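Local coordinates for jasmonate-induced oxygenase 2 (Arabidopsis thaliana, PDB 6LSV), which oxidises the plant hormone jasmonate to 12-hydroxyjasmonate, using iron, 2-oxoglutarate and molecular oxygen and releasing succinate and carbon dioxide, at residues Ala92-Trp97 with Glu293-Ala298; Asp137-His142 with Lys153-Pro158; Ser275-Lys280 with Pro321-Pro326. One frame throughout, in Å; residues are numbered along the deposited sequence.

In the fold
Contacts 1 and 2 are neighbours on the main sheet, with centres about 12 Å apart. Along the chain, contact 2 is nested inside the loop closed by contact 1. They touch through Trp97, whose CH2 lies 3.5 Å from Pro155 CG and whose CZ3 lies 3.5 Å from Tyr139 CB. Each also reaches a ligand: contact 1 carries residues that bind 2-oxoglutarate, and contact 2 carries Phe140 of the jasmonate pocket. The iron, held by His227, Asp229 and His284, is about 11 Å from the side chain of Leu297. Contact 3 lies across the chain's centre, about 34 Å from each of the others between centres, and away from these sites.

Contact 1: residues Ala92-Trp97 with Glu293-Ala298; sequences AARENW and ERVSLA. With AKG (2-oxoglutaric acid), chain C.
The indole of Trp97 meets Leu297 at a slant, with CD1 of the ring 4.0 Å from Leu297 CD2. The Arg94 guanidinium has Val295 O at its edge, near its plane. Its charge is paired elsewhere, through a salt bridge from NH1 to Asp91. The Arg294 guanidinium presents its edge to the 2-oxoglutarate carboxylate, whose carbon C5 lies in its plane. Two bonds join them: Arg294 NH1 to O4 of the ligand is 2.9 Å and nearly straight at 171°, and Arg294 NH2 to O3 of the ligand is 2.8 Å. This paired grip should fix the rotation of the carboxylate. The Ser296 hydroxyl is within reach of the same two oxygens; its one proton can serve either, and each bond is weak. Arg294 and Ser296 form the Arg-X-Ser motif of plant 2-oxoglutarate dioxygenases, and both are established 2-oxoglutarate binders. Arg294 NE is hydrogen-bonded to Val242 O, a bond that should help hold the guanidinium in place.

Val295 and Leu297 alternate with these two and point toward the helix. Leu297 has the larger share of the strand's packing. Leu297 CD2 lies 3.6 Å from Ala93 CB, while Leu297 CD1 is 4.1 Å from Arg94 CA. Val295 CG1 lies 4.0 Å from Arg94 CG, so the aliphatic part of the arginine serves as apolar packing. The strand thus turns polar groups to the ligand and apolar ones to the helix.

Helix 87-102 packs on the main sheet of the double-stranded beta-helix. The axis of its 92-97 part passes 8.6 Å from that of strand 294-298, with 123° between their directions. Helix 161-186 lies beside it, where Tyr168 touches Ala93 and Ile165 touches Trp97. Strand 294-302 itself runs between strands 233-237 and 204-212.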
loop_
_atom_site.group_PDB
_atom_site.type_symbol
_atom_site.label_atom_id
_atom_site.label_comp_id
_atom_site.label_asym_id
_atom_site.label_seq_id
_atom_site.Cartn_x
_atom_site.Cartn_y
_atom_site.Cartn_z
ATOM N N ALA A 92 -14.584 9.295 -7.797
ATOM C CA ALA A 92 -14.121 10.679 -7.759
ATOM C C ALA A 92 -12.689 10.757 -7.252
ATOM O O ALA A 92 -11.884 11.549 -7.759
ATOM C CB ALA A 92 -15.049 11.526 -6.890
ATOM N N ALA A 93 -12.351 9.934 -6.256
ATOM C CA ALA A 93 -10.977 9.877 -5.769
ATOM C C ALA A 93 -10.016 9.468 -6.878
ATOM O O ALA A 93 -8.938 10.056 -7.027
ATOM C CB ALA A 93 -10.882 8.906 -4.591
ATOM N N ARG A 94 -10.393 8.467 -7.671
ATOM C CA ARG A 94 -9.515 8.020 -8.745
ATOM C C ARG A 94 -9.381 9.084 -9.828
ATOM O O ARG A 94 -8.268 9.408 -10.258
ATOM C CB ARG A 94 -10.038 6.713 -9.335
ATOM C CG ARG A 94 -9.249 6.222 -10.527
ATOM C CD ARG A 94 -9.969 5.087 -11.230
ATOM N NE ARG A 94 -10.131 3.921 -10.367
ATOM C CZ ARG A 94 -11.253 3.610 -9.727
ATOM N NH1 ARG A 94 -12.327 4.383 -9.848
ATOM N NH2 ARG A 94 -11.299 2.525 -8.963
ATOM N N GLU A 95 -10.507 9.650 -10.274
ATOM C CA GLU A 95 -10.465 10.575 -11.404
ATOM C C GLU A 95 -9.872 11.924 -11.019
ATOM O O GLU A 95 -9.259 12.588 -11.861
ATOM C CB GLU A 95 -11.861 10.748 -11.999
ATOM C CG GLU A 95 -12.427 9.470 -12.602
ATOM C CD GLU A 95 -11.433 8.754 -13.507
ATOM O OE1 GLU A 95 -10.881 9.401 -14.422
ATOM O OE2 GLU A 95 -11.199 7.544 -13.295
ATOM N N ASN A 96 -10.037 12.344 -9.764
ATOM C CA ASN A 96 -9.325 13.527 -9.288
ATOM C C ASN A 96 -7.819 13.317 -9.358
ATOM O O ASN A 96 -7.083 14.176 -9.858
ATOM C CB ASN A 96 -9.750 13.859 -7.859
ATOM C CG ASN A 96 -10.906 14.832 -7.808
ATOM O OD1 ASN A 96 -10.725 16.010 -7.506
ATOM N ND2 ASN A 96 -12.106 14.346 -8.104
ATOM N N TRP A 97 -7.339 12.177 -8.857
ATOM C CA TRP A 97 -5.907 11.901 -8.903
ATOM C C TRP A 97 -5.435 11.671 -10.333
ATOM O O TRP A 97 -4.350 12.129 -10.714
ATOM C CB TRP A 97 -5.572 10.702 -8.015
ATOM C CG TRP A 97 -5.448 11.076 -6.569
ATOM C CD1 TRP A 97 -6.344 10.816 -5.571
ATOM C CD2 TRP A 97 -4.371 11.798 -5.961
ATOM N NE1 TRP A 97 -5.888 11.329 -4.379
ATOM C CE2 TRP A 97 -4.678 11.937 -4.593
ATOM C CE3 TRP A 97 -3.174 12.337 -6.441
ATOM C CZ2 TRP A 97 -3.831 12.587 -3.701
ATOM C CZ3 TRP A 97 -2.338 12.985 -5.554
ATOM C CH2 TRP A 97 -2.670 13.106 -4.200
ATOM N N GLU A 293 -2.465 3.322 -19.130
ATOM C CA GLU A 293 -1.918 3.684 -17.838
ATOM C C GLU A 293 -2.742 3.026 -16.737
ATOM O O GLU A 293 -3.694 2.288 -16.998
ATOM C CB GLU A 293 -1.911 5.206 -17.690
ATOM C CG GLU A 293 -3.210 5.847 -18.172
ATOM C CD GLU A 293 -3.431 7.235 -17.607
ATOM O OE1 GLU A 293 -2.735 8.173 -18.051
ATOM O OE2 GLU A 293 -4.304 7.390 -16.723
ATOM N N ARG A 294 -2.369 3.306 -15.492
ATOM C CA ARG A 294 -3.108 2.846 -14.328
ATOM C C ARG A 294 -3.027 3.911 -13.250
ATOM O O ARG A 294 -2.069 4.687 -13.195
ATOM C CB ARG A 294 -2.570 1.509 -13.783
ATOM C CG ARG A 294 -3.011 0.275 -14.560
ATOM C CD ARG A 294 -2.598 -1.033 -13.874
ATOM N NE ARG A 294 -3.496 -1.425 -12.789
ATOM C CZ ARG A 294 -3.206 -1.322 -11.494
ATOM N NH1 ARG A 294 -2.031 -0.841 -11.104
ATOM N NH2 ARG A 294 -4.094 -1.702 -10.583
ATOM N N VAL A 295 -4.044 3.946 -12.394
ATOM C CA VAL A 295 -4.054 4.804 -11.216
ATOM C C VAL A 295 -4.629 3.993 -10.065
ATOM O O VAL A 295 -5.762 3.505 -10.154
ATOM C CB VAL A 295 -4.875 6.089 -11.427
ATOM C CG1 VAL A 295 -5.265 6.690 -10.086
ATOM C CG2 VAL A 295 -4.090 7.094 -12.259
ATOM N N SER A 296 -3.858 3.844 -8.992
ATOM C CA SER A 296 -4.297 3.092 -7.828
ATOM C C SER A 296 -4.054 3.903 -6.565
ATOM O O SER A 296 -3.103 4.684 -6.480
ATOM C CB SER A 296 -3.591 1.738 -7.734
ATOM O OG SER A 296 -3.566 1.099 -8.998
ATOM N N LEU A 297 -4.926 3.701 -5.582
ATOM C CA LEU A 297 -4.916 4.458 -4.338
ATOM C C LEU A 297 -4.647 3.503 -3.185
ATOM O O LEU A 297 -5.410 2.554 -2.967
ATOM C CB LEU A 297 -6.241 5.196 -4.134
ATOM C CG LEU A 297 -6.492 6.495 -4.912
ATOM C CD1 LEU A 297 -6.656 6.255 -6.407
ATOM C CD2 LEU A 297 -7.712 7.207 -4.357
ATOM N N ALA A 298 -3.567 3.754 -2.450
ATOM C CA ALA A 298 -3.151 2.915 -1.333
ATOM C C ALA A 298 -3.331 3.701 -0.042
ATOM O O ALA A 298 -2.583 4.647 0.228
ATOM C CB ALA A 298 -1.704 2.457 -1.502
HETATM C C1 AKG C . 0.789 -0.082 -3.302
HETATM O O1 AKG C . 0.433 -0.494 -2.170
HETATM O O2 AKG C . 1.411 1.012 -3.392
HETATM C C2 AKG C . 0.486 -0.929 -4.543
HETATM O O5 AKG C . 0.959 -2.013 -4.622
HETATM C C3 AKG C . -0.409 -0.420 -5.682
HETATM C C4 AKG C . -1.237 -1.585 -6.231
HETATM C C5 AKG C . -1.801 -1.256 -7.614
HETATM O O3 AKG C . -2.882 -1.767 -8.009
HETATM O O4 AKG C . -1.173 -0.469 -8.365
#

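Contact 2: residues Asp137-His142 with Lys153-Pro158; sequences DYYFLH and KWPSFP. With JAA ({(1R,2R)-3-oxo-2-[(2Z)-pent-2-en-1-yl]cyclopentyl}acetic acid), chain D.
Leu141 meets the indole of Trp154, joining strand 137-144 of the main sheet to the loop that leads into helix 161-186. This sheet belongs to the double-stranded beta-helix fold of 2-oxoglutarate dioxygenases. Leu141 can be followed outward. Its CB lies 3.8 Å from Trp154 NE1. With chi1 at 61°, Leu141 CG lies between the backbone N and the carbonyl carbon, 4.0 Å from the same Trp154 NE1. The branch then splits over one face of the indole. Leu141 CD1 lies near the rim, 3.7 Å from Trp154 CE2. Leu141 CD2 stands over the five-membered ring, 4.0 Å from its centroid and 12° off the normal, in a CH-pi contact. The two side chains cross at about a right angle.

Tyr139, two residues earlier on the strand, also points toward the loop. Its hydroxyl donates to Lys153 O, with 2.6 Å between Tyr139 OH and the carbonyl oxygen. The donor stands 47° out of the carbonyl plane, while the oxygen lies in the plane of the tyrosine ring, at its edge. Pro155 covers one ring face, with CG 4.0 Å from the Tyr139 centroid. Tyr139 is therefore gripped by a polar bond at its tip and a CH-pi contact on its face. Phe100 of helix 87-102 meets the same ring nearly at a right angle.

Phe140 turns away from the loop, and its ring lines the jasmonate pocket. C06 of the ligand's cyclopentanone lies over one face, offset toward the rim, 3.7 Å from Phe140 CZ. One strand thus packs on both loop and substrate. At the edge of the indole, in its plane, Trp154 NE1 donates to a water 2.8 Å away, which also meets His142 O.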
loop_
_atom_site.group_PDB
_atom_site.type_symbol
_atom_site.label_atom_id
_atom_site.label_comp_id
_atom_site.label_asym_id
_atom_site.label_seq_id
_atom_site.Cartn_x
_atom_site.Cartn_y
_atom_site.Cartn_z
ATOM N N ASP A 137 5.269 6.979 -11.049
ATOM C CA ASP A 137 5.314 8.148 -10.188
ATOM C C ASP A 137 4.257 7.977 -9.107
ATOM O O ASP A 137 3.340 7.161 -9.236
ATOM C CB ASP A 137 5.063 9.435 -10.980
ATOM C CG ASP A 137 6.070 9.640 -12.099
ATOM O OD1 ASP A 137 7.239 9.232 -11.936
ATOM O OD2 ASP A 137 5.689 10.204 -13.145
ATOM N N TYR A 138 4.382 8.747 -8.031
ATOM C CA TYR A 138 3.444 8.595 -6.931
ATOM C C TYR A 138 3.339 9.901 -6.159
ATOM O O TYR A 138 4.169 10.803 -6.299
ATOM C CB TYR A 138 3.859 7.448 -5.999
ATOM C CG TYR A 138 5.126 7.726 -5.223
ATOM C CD1 TYR A 138 5.078 8.340 -3.978
ATOM C CD2 TYR A 138 6.370 7.374 -5.736
ATOM C CE1 TYR A 138 6.231 8.599 -3.267
ATOM C CE2 TYR A 138 7.532 7.629 -5.031
ATOM C CZ TYR A 138 7.457 8.244 -3.796
ATOM O OH TYR A 138 8.606 8.508 -3.082
ATOM N N TYR A 139 2.296 9.985 -5.330
ATOM C CA TYR A 139 2.125 11.061 -4.366
ATOM C C TYR A 139 1.910 10.460 -2.987
ATOM O O TYR A 139 1.263 9.421 -2.845
ATOM C CB TYR A 139 0.942 11.974 -4.717
ATOM C CG TYR A 139 1.094 13.366 -4.158
ATOM C CD1 TYR A 139 0.769 13.645 -2.837
ATOM C CD2 TYR A 139 1.582 14.398 -4.946
ATOM C CE1 TYR A 139 0.919 14.919 -2.319
ATOM C CE2 TYR A 139 1.735 15.673 -4.439
ATOM C CZ TYR A 139 1.403 15.927 -3.128
ATOM O OH TYR A 139 1.558 17.196 -2.624
ATOM N N PHE A 140 2.449 11.122 -1.967
ATOM C CA PHE A 140 2.360 10.626 -0.599
ATOM C C PHE A 140 1.989 11.772 0.332
ATOM O O PHE A 140 2.545 12.869 0.222
ATOM C CB PHE A 140 3.687 9.985 -0.172
ATOM C CG PHE A 140 3.682 9.434 1.225
ATOM C CD1 PHE A 140 2.903 8.336 1.551
ATOM C CD2 PHE A 140 4.470 10.010 2.211
ATOM C CE1 PHE A 140 2.909 7.825 2.838
ATOM C CE2 PHE A 140 4.476 9.505 3.498
ATOM C CZ PHE A 140 3.696 8.413 3.813
ATOM N N LEU A 141 1.042 11.520 1.235
ATOM C CA LEU A 141 0.605 12.518 2.201
ATOM C C LEU A 141 0.060 11.805 3.431
ATOM O O LEU A 141 -0.324 10.634 3.375
ATOM C CB LEU A 141 -0.455 13.463 1.607
ATOM C CG LEU A 141 -1.783 12.873 1.110
ATOM C CD1 LEU A 141 -2.848 12.838 2.208
ATOM C CD2 LEU A 141 -2.299 13.640 -0.104
ATOM N N HIS A 142 0.021 12.532 4.543
ATOM C CA HIS A 142 -0.503 12.016 5.799
ATOM C C HIS A 142 -1.932 12.496 6.024
ATOM O O HIS A 142 -2.307 13.600 5.621
ATOM C CB HIS A 142 0.370 12.453 6.975
ATOM C CG HIS A 142 1.699 11.768 7.032
ATOM N ND1 HIS A 142 1.840 10.446 7.397
ATOM C CD2 HIS A 142 2.949 12.222 6.775
ATOM C CE1 HIS A 142 3.117 10.115 7.360
ATOM N NE2 HIS A 142 3.812 11.174 6.986
ATOM N N LYS A 153 0.593 20.682 1.878
ATOM C CA LYS A 153 1.398 19.634 1.265
ATOM C C LYS A 153 0.573 18.708 0.380
ATOM O O LYS A 153 1.092 17.690 -0.087
ATOM C CB LYS A 153 2.126 18.822 2.341
ATOM C CG LYS A 153 3.132 19.631 3.146
ATOM C CD LYS A 153 3.961 18.740 4.057
ATOM C CE LYS A 153 4.689 19.549 5.121
ATOM N NZ LYS A 153 4.009 19.452 6.442
ATOM N N TRP A 154 -0.687 19.033 0.147
ATOM C CA TRP A 154 -1.558 18.305 -0.756
ATOM C C TRP A 154 -1.581 18.979 -2.118
ATOM O O TRP A 154 -1.188 20.142 -2.253
ATOM C CB TRP A 154 -2.980 18.241 -0.188
ATOM C CG TRP A 154 -3.103 17.452 1.078
ATOM C CD1 TRP A 154 -2.088 17.001 1.873
ATOM C CD2 TRP A 154 -4.317 17.018 1.696
ATOM N NE1 TRP A 154 -2.598 16.319 2.950
ATOM C CE2 TRP A 154 -3.965 16.315 2.864
ATOM C CE3 TRP A 154 -5.671 17.159 1.373
ATOM C CZ2 TRP A 154 -4.917 15.751 3.709
ATOM C CZ3 TRP A 154 -6.614 16.600 2.216
ATOM C CH2 TRP A 154 -6.233 15.903 3.369
ATOM N N PRO A 155 -2.020 18.274 -3.166
ATOM C CA PRO A 155 -2.099 18.911 -4.485
ATOM C C PRO A 155 -3.102 20.040 -4.528
ATOM O O PRO A 155 -3.795 20.331 -3.545
ATOM C CB PRO A 155 -2.517 17.763 -5.413
ATOM C CG PRO A 155 -2.152 16.545 -4.700
ATOM C CD PRO A 155 -2.325 16.838 -3.244
ATOM N N SER A 156 -3.215 20.662 -5.695
ATOM C CA SER A 156 -4.054 21.846 -5.771
ATOM C C SER A 156 -4.849 21.948 -7.065
ATOM O O SER A 156 -5.969 22.470 -7.050
ATOM C CB SER A 156 -3.195 23.089 -5.580
ATOM O OG SER A 156 -3.963 24.264 -5.373
ATOM N N PHE A 157 -4.297 21.462 -8.190
ATOM C CA PHE A 157 -4.880 21.786 -9.484
ATOM C C PHE A 157 -6.329 21.326 -9.645
ATOM O O PHE A 157 -7.181 22.163 -9.965
ATOM C CB PHE A 157 -4.046 21.241 -10.641
ATOM C CG PHE A 157 -4.815 21.178 -11.933
ATOM C CD1 PHE A 157 -5.166 22.348 -12.595
ATOM C CD2 PHE A 157 -5.250 19.966 -12.450
ATOM C CE1 PHE A 157 -5.896 22.307 -13.769
ATOM C CE2 PHE A 157 -5.980 19.924 -13.625
ATOM C CZ PHE A 157 -6.303 21.096 -14.283
ATOM N N PRO A 158 -6.658 20.034 -9.513
ATOM C CA PRO A 158 -8.073 19.667 -9.565
ATOM C C PRO A 158 -8.784 20.290 -8.384
ATOM O O PRO A 158 -8.589 19.858 -7.239
ATOM C CB PRO A 158 -8.059 18.130 -9.471
ATOM C CG PRO A 158 -6.642 17.730 -9.729
ATOM C CD PRO A 158 -5.838 18.861 -9.167
HETATM O O01 JAA D . 5.763 5.764 -0.291
HETATM O O02 JAA D . 4.856 4.787 5.931
HETATM O O03 JAA D . 7.000 5.144 5.994
HETATM C C04 JAA D . 5.737 5.004 3.002
HETATM C C05 JAA D . 6.001 4.452 1.495
HETATM C C06 JAA D . 6.611 6.283 3.083
HETATM C C07 JAA D . 6.932 6.614 1.780
HETATM C C08 JAA D . 6.136 5.553 0.815
HETATM C C09 JAA D . 4.768 3.602 0.957
HETATM C C10 JAA D . 6.138 4.065 4.000
HETATM C C11 JAA D . 4.923 2.134 1.359
HETATM C C12 JAA D . 5.989 4.701 5.386
HETATM C C13 JAA D . 4.772 1.154 0.488
HETATM C C14 JAA D . 4.437 1.438 -0.974
HETATM C C15 JAA D . 5.434 0.712 -1.876
HETATM O O HOH W 1 -1.117 15.692 5.181
#

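Contact 3: residues Ser275-Lys280 with Pro321-Pro326; sequences SNSTYK and PPLYPP
A Schellman motif ends helix 269-274, with Asn276, in a positive-phi conformation, as its C-prime residue. A type I' turn runs from Ser275 to Thr278, and this turn meets the proline-rich segment 321-326. The carboxamide of Asn276 makes two hydrogen bonds to the backbone of that segment. Asn276 CG is anti to the backbone N (chi1 -157°), and the amide that starts there meets the prolines. Asn276 OD1 accepts from Leu323 N at 2.8 Å, in the carbonyl plane and on a lone pair. Asn276 ND2 donates to Pro321 O at 3.0 Å, almost straight at 172°. That donor stands well above the Pro321 carbonyl plane, although the oxygen lies in the Asn276 amide plane.

Ser277 meets Tyr324, the residue after Leu323. Tyr324 OH donates to Ser277 OG, which lies 2.5 Å away at the edge of the tyrosine ring and in its plane. Gln272 NE2, from the helix, is a second partner of Tyr324 OH. Leu323 CD1 packs 3.9 Å from Ser277 CB.

Asn276 is buried, and backbone groups on either side of Pro322 satisfy both OD1 and ND2. One donor and one acceptor thus fix which way round the amide lies.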
loop_
_atom_site.group_PDB
_atom_site.type_symbol
_atom_site.label_atom_id
_atom_site.label_comp_id
_atom_site.label_asym_id
_atom_site.label_seq_id
_atom_site.Cartn_x
_atom_site.Cartn_y
_atom_site.Cartn_z
ATOM N N SER A 275 0.042 -10.540 15.120
ATOM C CA SER A 275 -0.572 -11.859 15.119
ATOM C C SER A 275 0.439 -12.981 15.329
ATOM O O SER A 275 0.081 -14.148 15.145
ATOM C CB SER A 275 -1.335 -12.085 13.810
ATOM O OG SER A 275 -0.455 -12.200 12.704
ATOM N N ASN A 276 1.677 -12.652 15.711
ATOM C CA ASN A 276 2.763 -13.629 15.842
ATOM C C ASN A 276 2.828 -14.543 14.621
ATOM O O ASN A 276 2.993 -15.761 14.739
ATOM C CB ASN A 276 2.626 -14.449 17.129
ATOM C CG ASN A 276 3.956 -15.041 17.591
ATOM O OD1 ASN A 276 5.026 -14.520 17.276
ATOM N ND2 ASN A 276 3.889 -16.136 18.339
ATOM N N SER A 277 2.672 -13.942 13.440
ATOM C CA SER A 277 2.700 -14.589 12.129
ATOM C C SER A 277 1.488 -15.474 11.856
ATOM O O SER A 277 1.509 -16.246 10.890
ATOM C CB SER A 277 3.975 -15.413 11.915
ATOM O OG SER A 277 4.975 -14.651 11.258
ATOM N N THR A 278 0.428 -15.392 12.663
ATOM C CA THR A 278 -0.800 -16.095 12.305
ATOM C C THR A 278 -1.429 -15.481 11.060
ATOM O O THR A 278 -1.877 -16.198 10.157
ATOM C CB THR A 278 -1.793 -16.082 13.468
ATOM O OG1 THR A 278 -1.151 -16.572 14.653
ATOM C CG2 THR A 278 -2.993 -16.961 13.143
ATOM N N TYR A 279 -1.477 -14.154 11.002
ATOM C CA TYR A 279 -1.786 -13.446 9.770
ATOM C C TYR A 279 -0.489 -13.169 9.025
ATOM O O TYR A 279 0.529 -12.826 9.633
ATOM C CB TYR A 279 -2.513 -12.132 10.057
ATOM C CG TYR A 279 -3.882 -12.289 10.678
ATOM C CD1 TYR A 279 -4.608 -13.461 10.531
ATOM C CD2 TYR A 279 -4.449 -11.256 11.413
ATOM C CE1 TYR A 279 -5.860 -13.600 11.098
ATOM C CE2 TYR A 279 -5.701 -11.386 11.980
ATOM C CZ TYR A 279 -6.400 -12.560 11.820
ATOM O OH TYR A 279 -7.644 -12.693 12.390
ATOM N N LYS A 280 -0.524 -13.330 7.708
ATOM C CA LYS A 280 0.632 -13.070 6.864
ATOM C C LYS A 280 0.396 -11.809 6.050
ATOM O O LYS A 280 -0.715 -11.571 5.572
ATOM C CB LYS A 280 0.911 -14.250 5.931
ATOM C CG LYS A 280 1.265 -15.532 6.665
ATOM C CD LYS A 280 2.526 -15.356 7.502
ATOM C CE LYS A 280 2.948 -16.671 8.129
ATOM N NZ LYS A 280 2.582 -17.829 7.267
ATOM N N PRO A 321 6.226 -19.401 20.804
ATOM C CA PRO A 321 6.901 -18.247 21.403
ATOM C C PRO A 321 6.811 -17.040 20.488
ATOM O O PRO A 321 6.507 -17.181 19.295
ATOM C CB PRO A 321 8.352 -18.729 21.553
ATOM C CG PRO A 321 8.512 -19.743 20.481
ATOM C CD PRO A 321 7.183 -20.434 20.368
ATOM N N PRO A 322 7.061 -15.837 21.006
ATOM C CA PRO A 322 6.999 -14.642 20.152
ATOM C C PRO A 322 8.121 -14.656 19.123
ATOM O O PRO A 322 9.292 -14.837 19.463
ATOM C CB PRO A 322 7.150 -13.489 21.149
ATOM C CG PRO A 322 7.912 -14.091 22.293
ATOM C CD PRO A 322 7.397 -15.498 22.401
ATOM N N LEU A 323 7.750 -14.460 17.858
ATOM C CA LEU A 323 8.677 -14.624 16.746
ATOM C C LEU A 323 9.420 -13.346 16.367
ATOM O O LEU A 323 10.330 -13.410 15.533
ATOM C CB LEU A 323 7.933 -15.156 15.519
ATOM C CG LEU A 323 7.459 -16.608 15.593
ATOM C CD1 LEU A 323 6.254 -16.829 14.689
ATOM C CD2 LEU A 323 8.587 -17.559 15.229
ATOM N N TYR A 324 9.068 -12.198 16.950
ATOM C CA TYR A 324 9.710 -10.933 16.607
ATOM C C TYR A 324 9.984 -10.115 17.863
ATOM O O TYR A 324 9.146 -10.075 18.774
ATOM C CB TYR A 324 8.852 -10.091 15.648
ATOM C CG TYR A 324 8.293 -10.831 14.450
ATOM C CD1 TYR A 324 7.096 -11.530 14.538
ATOM C CD2 TYR A 324 8.949 -10.807 13.226
ATOM C CE1 TYR A 324 6.574 -12.199 13.445
ATOM C CE2 TYR A 324 8.431 -11.471 12.125
ATOM C CZ TYR A 324 7.246 -12.168 12.242
ATOM O OH TYR A 324 6.726 -12.832 11.154
ATOM N N PRO A 325 11.134 -9.451 17.933
ATOM C CA PRO A 325 11.403 -8.537 19.045
ATOM C C PRO A 325 10.600 -7.257 18.898
ATOM O O PRO A 325 10.064 -6.973 17.817
ATOM C CB PRO A 325 12.909 -8.266 18.917
ATOM C CG PRO A 325 13.197 -8.481 17.471
ATOM C CD PRO A 325 12.307 -9.615 17.060
ATOM N N PRO A 326 10.490 -6.457 19.960
ATOM C CA PRO A 326 9.732 -5.204 19.855
ATOM C C PRO A 326 10.466 -4.165 19.019
ATOM O O PRO A 326 11.692 -4.043 19.080
ATOM C CB PRO A 326 9.596 -4.750 21.313
ATOM C CG PRO A 326 10.742 -5.415 22.020
ATOM C CD PRO A 326 10.893 -6.743 21.348
#